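Local coordinates for cobalamin biosynthesis protein CobN (Mycobacterium tuberculosis, PDB 7C6O) that probably catalyses, as the large subunit of cobaltochelatase, the ATP-dependent insertion of cobalt into the corrin ring during cobalamin biosynthesis, at residues V470-L481 with D523-L533; Y532-D540 with D578-L586. All coordinates share one frame; numbering follows the deposited sequence.

Interaction 1: V470-L481 with D523-L533; sequences VTAYWGPPPGEL and DPDLPPSHHYL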
# COMPACT_ATOMS: atom_id res chain seq x y z
N VAL A 470 -7.07 19.34 17.79
CA VAL A 470 -8.27 18.60 18.18
C VAL A 470 -9.27 19.54 18.85
O VAL A 470 -10.46 19.53 18.54
CB VAL A 470 -7.90 17.42 19.09
CG1 VAL A 470 -9.15 16.82 19.71
CG2 VAL A 470 -7.15 16.36 18.31
N THR A 471 -8.79 20.37 19.79
CA THR A 471 -9.70 21.29 20.46
C THR A 471 -10.17 22.40 19.52
O THR A 471 -11.26 22.94 19.71
CB THR A 471 -9.04 21.90 21.70
OG1 THR A 471 -7.83 22.57 21.32
CG2 THR A 471 -8.73 20.82 22.73
N ALA A 472 -9.38 22.74 18.51
CA ALA A 472 -9.80 23.76 17.56
C ALA A 472 -11.03 23.32 16.78
O ALA A 472 -11.92 24.14 16.49
CB ALA A 472 -8.65 24.10 16.60
N TYR A 473 -11.11 22.04 16.44
CA TYR A 473 -12.23 21.52 15.67
C TYR A 473 -13.35 20.96 16.54
O TYR A 473 -14.52 21.05 16.16
CB TYR A 473 -11.75 20.44 14.70
CG TYR A 473 -11.05 20.99 13.48
CD1 TYR A 473 -9.69 21.28 13.50
CD2 TYR A 473 -11.75 21.23 12.30
CE1 TYR A 473 -9.05 21.78 12.39
CE2 TYR A 473 -11.11 21.73 11.18
CZ TYR A 473 -9.77 22.00 11.23
OH TYR A 473 -9.13 22.50 10.11
N TRP A 474 -13.02 20.37 17.69
CA TRP A 474 -14.00 19.66 18.50
C TRP A 474 -14.25 20.29 19.86
O TRP A 474 -15.02 19.73 20.65
CB TRP A 474 -13.56 18.20 18.68
CG TRP A 474 -13.42 17.48 17.37
CD1 TRP A 474 -12.25 17.18 16.72
CD2 TRP A 474 -14.48 16.99 16.53
NE1 TRP A 474 -12.52 16.53 15.54
CE2 TRP A 474 -13.88 16.40 15.40
CE3 TRP A 474 -15.87 17.00 16.64
CZ2 TRP A 474 -14.63 15.82 14.38
CZ3 TRP A 474 -16.61 16.42 15.62
CH2 TRP A 474 -15.99 15.84 14.51
N GLY A 475 -13.62 21.43 20.16
CA GLY A 475 -13.82 22.09 21.43
C GLY A 475 -12.95 21.50 22.51
O GLY A 475 -12.27 20.49 22.31
N PRO A 476 -12.94 22.13 23.69
CA PRO A 476 -12.16 21.58 24.79
C PRO A 476 -12.69 20.22 25.19
O PRO A 476 -13.87 19.89 24.95
CB PRO A 476 -12.36 22.62 25.91
CG PRO A 476 -13.58 23.37 25.55
CD PRO A 476 -13.64 23.37 24.05
N PRO A 477 -11.85 19.38 25.79
CA PRO A 477 -12.32 18.07 26.23
C PRO A 477 -13.39 18.23 27.29
O PRO A 477 -13.37 19.20 28.07
CB PRO A 477 -11.06 17.41 26.79
CG PRO A 477 -10.20 18.55 27.22
CD PRO A 477 -10.45 19.63 26.20
N PRO A 478 -14.36 17.30 27.36
CA PRO A 478 -14.48 16.08 26.56
C PRO A 478 -15.24 16.26 25.25
O PRO A 478 -15.67 15.27 24.66
CB PRO A 478 -15.25 15.15 27.49
CG PRO A 478 -16.19 16.09 28.19
CD PRO A 478 -15.42 17.38 28.38
N GLY A 479 -15.41 17.50 24.80
CA GLY A 479 -16.13 17.76 23.57
C GLY A 479 -17.64 17.72 23.76
O GLY A 479 -18.17 17.77 24.87
N GLU A 480 -18.34 17.64 22.62
CA GLU A 480 -19.79 17.60 22.60
C GLU A 480 -20.35 16.38 21.89
O GLU A 480 -21.57 16.29 21.72
CB GLU A 480 -20.34 18.87 21.94
CG GLU A 480 -20.00 20.16 22.65
CD GLU A 480 -20.28 21.39 21.80
OE1 GLU A 480 -20.09 21.32 20.57
OE2 GLU A 480 -20.69 22.42 22.37
N LEU A 481 -19.50 15.45 21.46
CA LEU A 481 -19.95 14.25 20.76
C LEU A 481 -20.13 13.12 21.76
O LEU A 481 -19.15 12.68 22.39
CB LEU A 481 -18.94 13.84 19.68
CG LEU A 481 -19.15 14.37 18.27
CD1 LEU A 481 -18.29 13.58 17.30
CD2 LEU A 481 -20.62 14.30 17.89
N ASP A 523 -11.73 21.15 5.14
CA ASP A 523 -10.81 20.56 6.11
C ASP A 523 -10.58 19.09 5.83
O ASP A 523 -11.07 18.22 6.56
CB ASP A 523 -11.33 20.77 7.53
CG ASP A 523 -11.65 22.21 7.83
OD1 ASP A 523 -10.71 23.03 7.89
OD2 ASP A 523 -12.85 22.53 7.98
N PRO A 524 -9.82 18.76 4.78
CA PRO A 524 -9.39 17.36 4.62
C PRO A 524 -8.56 16.87 5.80
O PRO A 524 -8.51 15.66 6.03
CB PRO A 524 -8.58 17.39 3.32
CG PRO A 524 -8.15 18.81 3.16
CD PRO A 524 -9.27 19.63 3.73
N ASP A 525 -7.95 17.78 6.57
CA ASP A 525 -7.13 17.45 7.73
C ASP A 525 -7.93 17.44 9.03
O ASP A 525 -7.34 17.64 10.11
CB ASP A 525 -5.95 18.41 7.84
CG ASP A 525 -6.36 19.86 7.71
OD1 ASP A 525 -7.54 20.13 7.40
OD2 ASP A 525 -5.49 20.74 7.91
N LEU A 526 -9.23 17.20 8.97
CA LEU A 526 -10.07 17.13 10.16
C LEU A 526 -9.49 16.13 11.15
O LEU A 526 -9.32 14.96 10.81
CB LEU A 526 -11.49 16.72 9.77
CG LEU A 526 -12.48 16.56 10.94
CD1 LEU A 526 -12.77 17.90 11.58
CD2 LEU A 526 -13.77 15.88 10.47
N PRO A 527 -9.16 16.56 12.37
CA PRO A 527 -8.56 15.64 13.34
C PRO A 527 -9.61 14.70 13.91
O PRO A 527 -10.82 14.96 13.79
CB PRO A 527 -8.01 16.58 14.42
CG PRO A 527 -8.92 17.77 14.36
CD PRO A 527 -9.26 17.93 12.90
N PRO A 528 -9.20 13.60 14.54
CA PRO A 528 -10.17 12.74 15.23
C PRO A 528 -10.82 13.50 16.38
O PRO A 528 -10.21 14.39 16.98
CB PRO A 528 -9.32 11.57 15.73
CG PRO A 528 -7.95 12.15 15.87
CD PRO A 528 -7.82 13.11 14.72
N SER A 529 -12.06 13.13 16.67
CA SER A 529 -12.81 13.76 17.74
C SER A 529 -12.37 13.21 19.10
O SER A 529 -11.63 12.23 19.19
CB SER A 529 -14.31 13.54 17.55
OG SER A 529 -14.64 12.17 17.77
N HIS A 530 -12.84 13.86 20.17
CA HIS A 530 -12.62 13.33 21.51
C HIS A 530 -13.28 11.97 21.68
O HIS A 530 -12.75 11.10 22.38
CB HIS A 530 -13.14 14.31 22.57
CG HIS A 530 -12.42 15.62 22.60
ND1 HIS A 530 -11.11 15.74 23.01
CD2 HIS A 530 -12.84 16.87 22.31
CE1 HIS A 530 -10.74 17.01 22.95
NE2 HIS A 530 -11.78 17.72 22.53
N HIS A 531 -14.45 11.77 21.05
CA HIS A 531 -15.11 10.47 21.12
C HIS A 531 -14.28 9.40 20.42
O HIS A 531 -14.14 8.28 20.93
CB HIS A 531 -16.50 10.56 20.51
CG HIS A 531 -17.23 9.26 20.47
ND1 HIS A 531 -17.34 8.50 19.32
CD2 HIS A 531 -17.89 8.58 21.44
CE1 HIS A 531 -18.03 7.40 19.59
NE2 HIS A 531 -18.38 7.43 20.86
N TYR A 532 -13.72 9.72 19.25
CA TYR A 532 -12.86 8.79 18.54
C TYR A 532 -11.67 8.39 19.40
O TYR A 532 -11.36 7.20 19.55
CB TYR A 532 -12.39 9.41 17.22
CG TYR A 532 -11.68 8.45 16.28
CD1 TYR A 532 -10.38 8.04 16.53
CD2 TYR A 532 -12.32 7.97 15.14
CE1 TYR A 532 -9.73 7.17 15.67
CE2 TYR A 532 -11.68 7.10 14.28
CZ TYR A 532 -10.38 6.70 14.55
OH TYR A 532 -9.74 5.83 13.70
N LEU A 533 -10.99 9.37 19.99
CA LEU A 533 -9.83 9.08 20.82
C LEU A 533 -10.22 8.32 22.08
O LEU A 533 -9.53 7.37 22.48
CB LEU A 533 -9.10 10.38 21.17
CG LEU A 533 -8.52 11.15 19.99
CD1 LEU A 533 -8.05 12.53 20.43
CD2 LEU A 533 -7.38 10.38 19.35
O HOH W 1 -6.29 22.77 9.97

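Interaction 2: Y532-D540 with D578-L586; sequences YLAAYRWLD and DAALGDLPL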
# COMPACT_ATOMS: atom_id res chain seq x y z
N TYR A 532 -13.72 9.72 19.25
CA TYR A 532 -12.86 8.79 18.54
C TYR A 532 -11.67 8.39 19.40
O TYR A 532 -11.36 7.20 19.55
CB TYR A 532 -12.39 9.41 17.22
CG TYR A 532 -11.68 8.45 16.28
CD1 TYR A 532 -10.38 8.04 16.53
CD2 TYR A 532 -12.32 7.97 15.14
CE1 TYR A 532 -9.73 7.17 15.67
CE2 TYR A 532 -11.68 7.10 14.28
CZ TYR A 532 -10.38 6.70 14.55
OH TYR A 532 -9.74 5.83 13.70
N LEU A 533 -10.99 9.37 19.99
CA LEU A 533 -9.83 9.08 20.82
C LEU A 533 -10.22 8.32 22.08
O LEU A 533 -9.53 7.37 22.48
CB LEU A 533 -9.10 10.38 21.17
CG LEU A 533 -8.52 11.15 19.99
CD1 LEU A 533 -8.05 12.53 20.43
CD2 LEU A 533 -7.38 10.38 19.35
N ALA A 534 -11.32 8.73 22.73
CA ALA A 534 -11.75 8.05 23.95
C ALA A 534 -12.04 6.58 23.70
O ALA A 534 -11.69 5.72 24.52
CB ALA A 534 -12.98 8.75 24.53
N ALA A 535 -12.68 6.27 22.57
CA ALA A 535 -13.05 4.89 22.28
C ALA A 535 -11.81 4.00 22.15
O ALA A 535 -11.76 2.91 22.73
CB ALA A 535 -13.90 4.82 21.01
N TYR A 536 -10.81 4.45 21.40
CA TYR A 536 -9.60 3.65 21.26
C TYR A 536 -8.81 3.60 22.55
O TYR A 536 -8.24 2.56 22.90
CB TYR A 536 -8.73 4.18 20.11
CG TYR A 536 -9.05 3.52 18.80
CD1 TYR A 536 -8.56 2.26 18.50
CD2 TYR A 536 -9.88 4.14 17.87
CE1 TYR A 536 -8.87 1.63 17.31
CE2 TYR A 536 -10.19 3.52 16.67
CZ TYR A 536 -9.68 2.27 16.40
OH TYR A 536 -9.99 1.65 15.21
N ARG A 537 -8.76 4.71 23.29
CA ARG A 537 -8.04 4.70 24.55
C ARG A 537 -8.74 3.82 25.59
O ARG A 537 -8.08 3.29 26.49
CB ARG A 537 -7.87 6.13 25.07
CG ARG A 537 -6.87 6.97 24.27
CD ARG A 537 -5.45 6.41 24.38
NE ARG A 537 -5.17 5.34 23.42
CZ ARG A 537 -4.44 4.26 23.69
NH1 ARG A 537 -3.92 4.10 24.90
NH2 ARG A 537 -4.24 3.34 22.76
N TRP A 538 -10.05 3.63 25.46
CA TRP A 538 -10.74 2.73 26.38
C TRP A 538 -10.41 1.27 26.08
O TRP A 538 -10.43 0.43 26.99
CB TRP A 538 -12.25 2.95 26.34
CG TRP A 538 -12.98 1.90 27.12
CD1 TRP A 538 -13.16 1.86 28.47
CD2 TRP A 538 -13.59 0.72 26.60
NE1 TRP A 538 -13.85 0.73 28.82
CE2 TRP A 538 -14.13 0.01 27.69
CE3 TRP A 538 -13.74 0.19 25.31
CZ2 TRP A 538 -14.81 -1.20 27.53
CZ3 TRP A 538 -14.41 -1.01 25.16
CH2 TRP A 538 -14.94 -1.68 26.26
N LEU A 539 -10.11 0.95 24.82
CA LEU A 539 -9.68 -0.40 24.49
C LEU A 539 -8.38 -0.78 25.18
O LEU A 539 -8.11 -1.97 25.39
CB LEU A 539 -9.51 -0.55 22.98
CG LEU A 539 -10.74 -0.38 22.09
CD1 LEU A 539 -10.37 -0.53 20.62
CD2 LEU A 539 -11.81 -1.40 22.49
N ASP A 540 -7.57 0.21 25.55
CA ASP A 540 -6.26 -0.01 26.13
C ASP A 540 -6.35 -0.00 27.65
O ASP A 540 -7.44 -0.07 28.23
CB ASP A 540 -5.29 1.06 25.61
CG ASP A 540 -3.85 0.59 25.58
OD1 ASP A 540 -3.51 -0.37 26.30
OD2 ASP A 540 -3.06 1.20 24.83
N ASP A 578 -1.08 7.51 16.11
CA ASP A 578 -0.26 7.13 17.26
C ASP A 578 -0.98 7.40 18.57
O ASP A 578 -0.94 6.58 19.49
CB ASP A 578 1.07 7.86 17.21
CG ASP A 578 2.01 7.46 18.33
OD1 ASP A 578 2.80 6.51 18.14
OD2 ASP A 578 1.95 8.09 19.41
N ALA A 579 -1.65 8.55 18.67
CA ALA A 579 -2.39 8.87 19.88
C ALA A 579 -3.53 7.89 20.11
O ALA A 579 -3.82 7.50 21.25
CB ALA A 579 -2.92 10.30 19.81
N ALA A 580 -4.20 7.47 19.03
CA ALA A 580 -5.33 6.56 19.17
C ALA A 580 -4.87 5.15 19.52
O ALA A 580 -5.37 4.54 20.48
CB ALA A 580 -6.16 6.56 17.89
N LEU A 581 -3.92 4.61 18.76
CA LEU A 581 -3.58 3.19 18.88
C LEU A 581 -2.55 2.91 19.97
O LEU A 581 -2.64 1.86 20.63
CB LEU A 581 -3.06 2.67 17.54
CG LEU A 581 -2.88 1.15 17.42
CD1 LEU A 581 -4.19 0.44 17.75
CD2 LEU A 581 -2.42 0.78 16.01
N GLY A 582 -1.59 3.80 20.18
CA GLY A 582 -0.61 3.60 21.23
C GLY A 582 0.23 2.35 21.01
O GLY A 582 0.67 2.06 19.90
N ASP A 583 0.43 1.60 22.09
CA ASP A 583 1.22 0.37 22.07
C ASP A 583 0.40 -0.86 21.71
O ASP A 583 0.94 -1.97 21.73
CB ASP A 583 1.88 0.13 23.43
CG ASP A 583 2.90 1.20 23.79
OD1 ASP A 583 3.46 1.84 22.87
OD2 ASP A 583 3.16 1.39 25.00
N LEU A 584 -0.88 -0.71 21.37
CA LEU A 584 -1.75 -1.86 21.15
C LEU A 584 -1.32 -2.67 19.93
O LEU A 584 -1.24 -2.11 18.83
CB LEU A 584 -3.20 -1.40 20.98
CG LEU A 584 -3.96 -0.96 22.23
CD1 LEU A 584 -5.25 -0.28 21.82
CD2 LEU A 584 -4.24 -2.15 23.13
N PRO A 585 -1.05 -3.96 20.08
CA PRO A 585 -0.81 -4.80 18.89
C PRO A 585 -2.04 -4.82 18.00
O PRO A 585 -3.18 -4.89 18.48
CB PRO A 585 -0.51 -6.18 19.48
CG PRO A 585 -0.06 -5.91 20.89
CD PRO A 585 -0.85 -4.71 21.33
N LEU A 586 -1.82 -4.74 16.69
CA LEU A 586 -2.89 -4.70 15.71
C LEU A 586 -2.71 -5.84 14.72
O LEU A 586 -1.69 -5.91 14.02
CB LEU A 586 -2.92 -3.35 14.98
CG LEU A 586 -3.92 -3.18 13.84
CD1 LEU A 586 -5.35 -3.38 14.32
CD2 LEU A 586 -3.76 -1.81 13.17
O HOH W 2 -0.52 2.31 24.78

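Interaction 1: V470-L481 with D523-L533
The H530 imidazole sits between two residues of 470-481, placed there by H530 CG anti to its carbonyl carbon (chi1 -65°). V470 CG1 lies over one face, 3.6 Å from H530 CE1, and P477 CA lies over the opposite face, 3.9 Å from the ring centroid. Both are CH-pi contacts. At the ring edge, H530 NE2 donates almost straight to G475 O (2.8 Å, 164°). The other ring nitrogen, H530 ND1, is hydrogen-bonded to the hydroxyl of Y455.

The W474 indole turns one face to S529, with S529 CA 3.5 Å from the centroid of the five-membered ring. Its edge points at the proline run, and W474 NE1 donates to P527 O over 2.9 Å, from above the carbonyl plane.

On the Y473 ring, P527 CD covers one face, 3.4 Å from Y473 CD1. The carboxylate of D523 stands nearly perpendicular at the edge. Y473 OH donates to D523 OD1 at 2.8 Å, from above the carboxylate plane. Water 1 donates to both Y473 OH and D525 OD2, and D525 also pairs with K999.

S529 OG accepts from Y532 N (3.0 Å) as the N-cap of helix 530-539. Y473 and W474 donate from the end of helix 464-474 to the loop before helix 530-539, and H530, starting that helix, donates back to G475 O. The bonds run both ways at ring edges, leaving the faces to carbon packing.

Interaction 2: Y532-D540 with D578-L586
Helix 530-539 packs here on the end of helix 576-581, the helix of a beta-alpha-beta crossover that joins the parallel strands 551-555 and 586-591. A type II' beta turn, L581 to L584, leads from this helix toward the second strand. The contact is buried.

R537 makes the polar link. Its guanidinium meets A580 O side-on, with R537 NE at 3.1 Å and R537 NH2 at 2.8 Å. Both nitrogens reach the oxygen from the same face of its carbonyl plane, and the oxygen lies close to the guanidinium plane. The chain bends twice, at chi2 (-65°) and chi3 (85°), which folds the head back toward this carbonyl.

The other end of the guanidinium grips D540. R537 NH1 and R537 NH2 both donate to D540 OD2, NH1 over 3.0 Å, in a salt bridge that takes the guanidinium end-on. The head is therefore fixed in its rotation by bonds along two of its edges. The carbonyl end of helix 576-581 would probably favour the positive charge. D540 OD1 is paired with R355.

Apolar contacts flank the arginine. A580 CB lies 4.1 Å from Y536 CB and approaches the Y532 ring at its edge, with Y532 CE1 4.2 Å away. L584 CD1 meets L539 CB. On the turn, L584 packs along the D540 carboxylate in van der Waals contact, with L584 CG 3.5 Å from D540 OD2. Water 2 completes the join: it donates to D540 OD2 at 2.8 Å and accepts from D583 N.

How the interactions relate
Interactions 1 and 2 follow each other along helix 530-539, and their centres are about 15 Å apart. Interaction 1 holds the N-terminal end of the helix and interaction 2 holds its later turns. They share Y532 and L533. L533 uses one branch for each: L533 CD1 lies 4.5 Å from V470 CG2, and L533 CD2 lies 4.3 Å from A580 CB. Helix 452-459 adjoins both contacts, with Y455 touching H530 and L533, and W458 touching L533 and R537. Together the two contacts join helix 464-474, helix 530-539 and helix 576-581. Neither contact includes the sodium ligands D125 and S127.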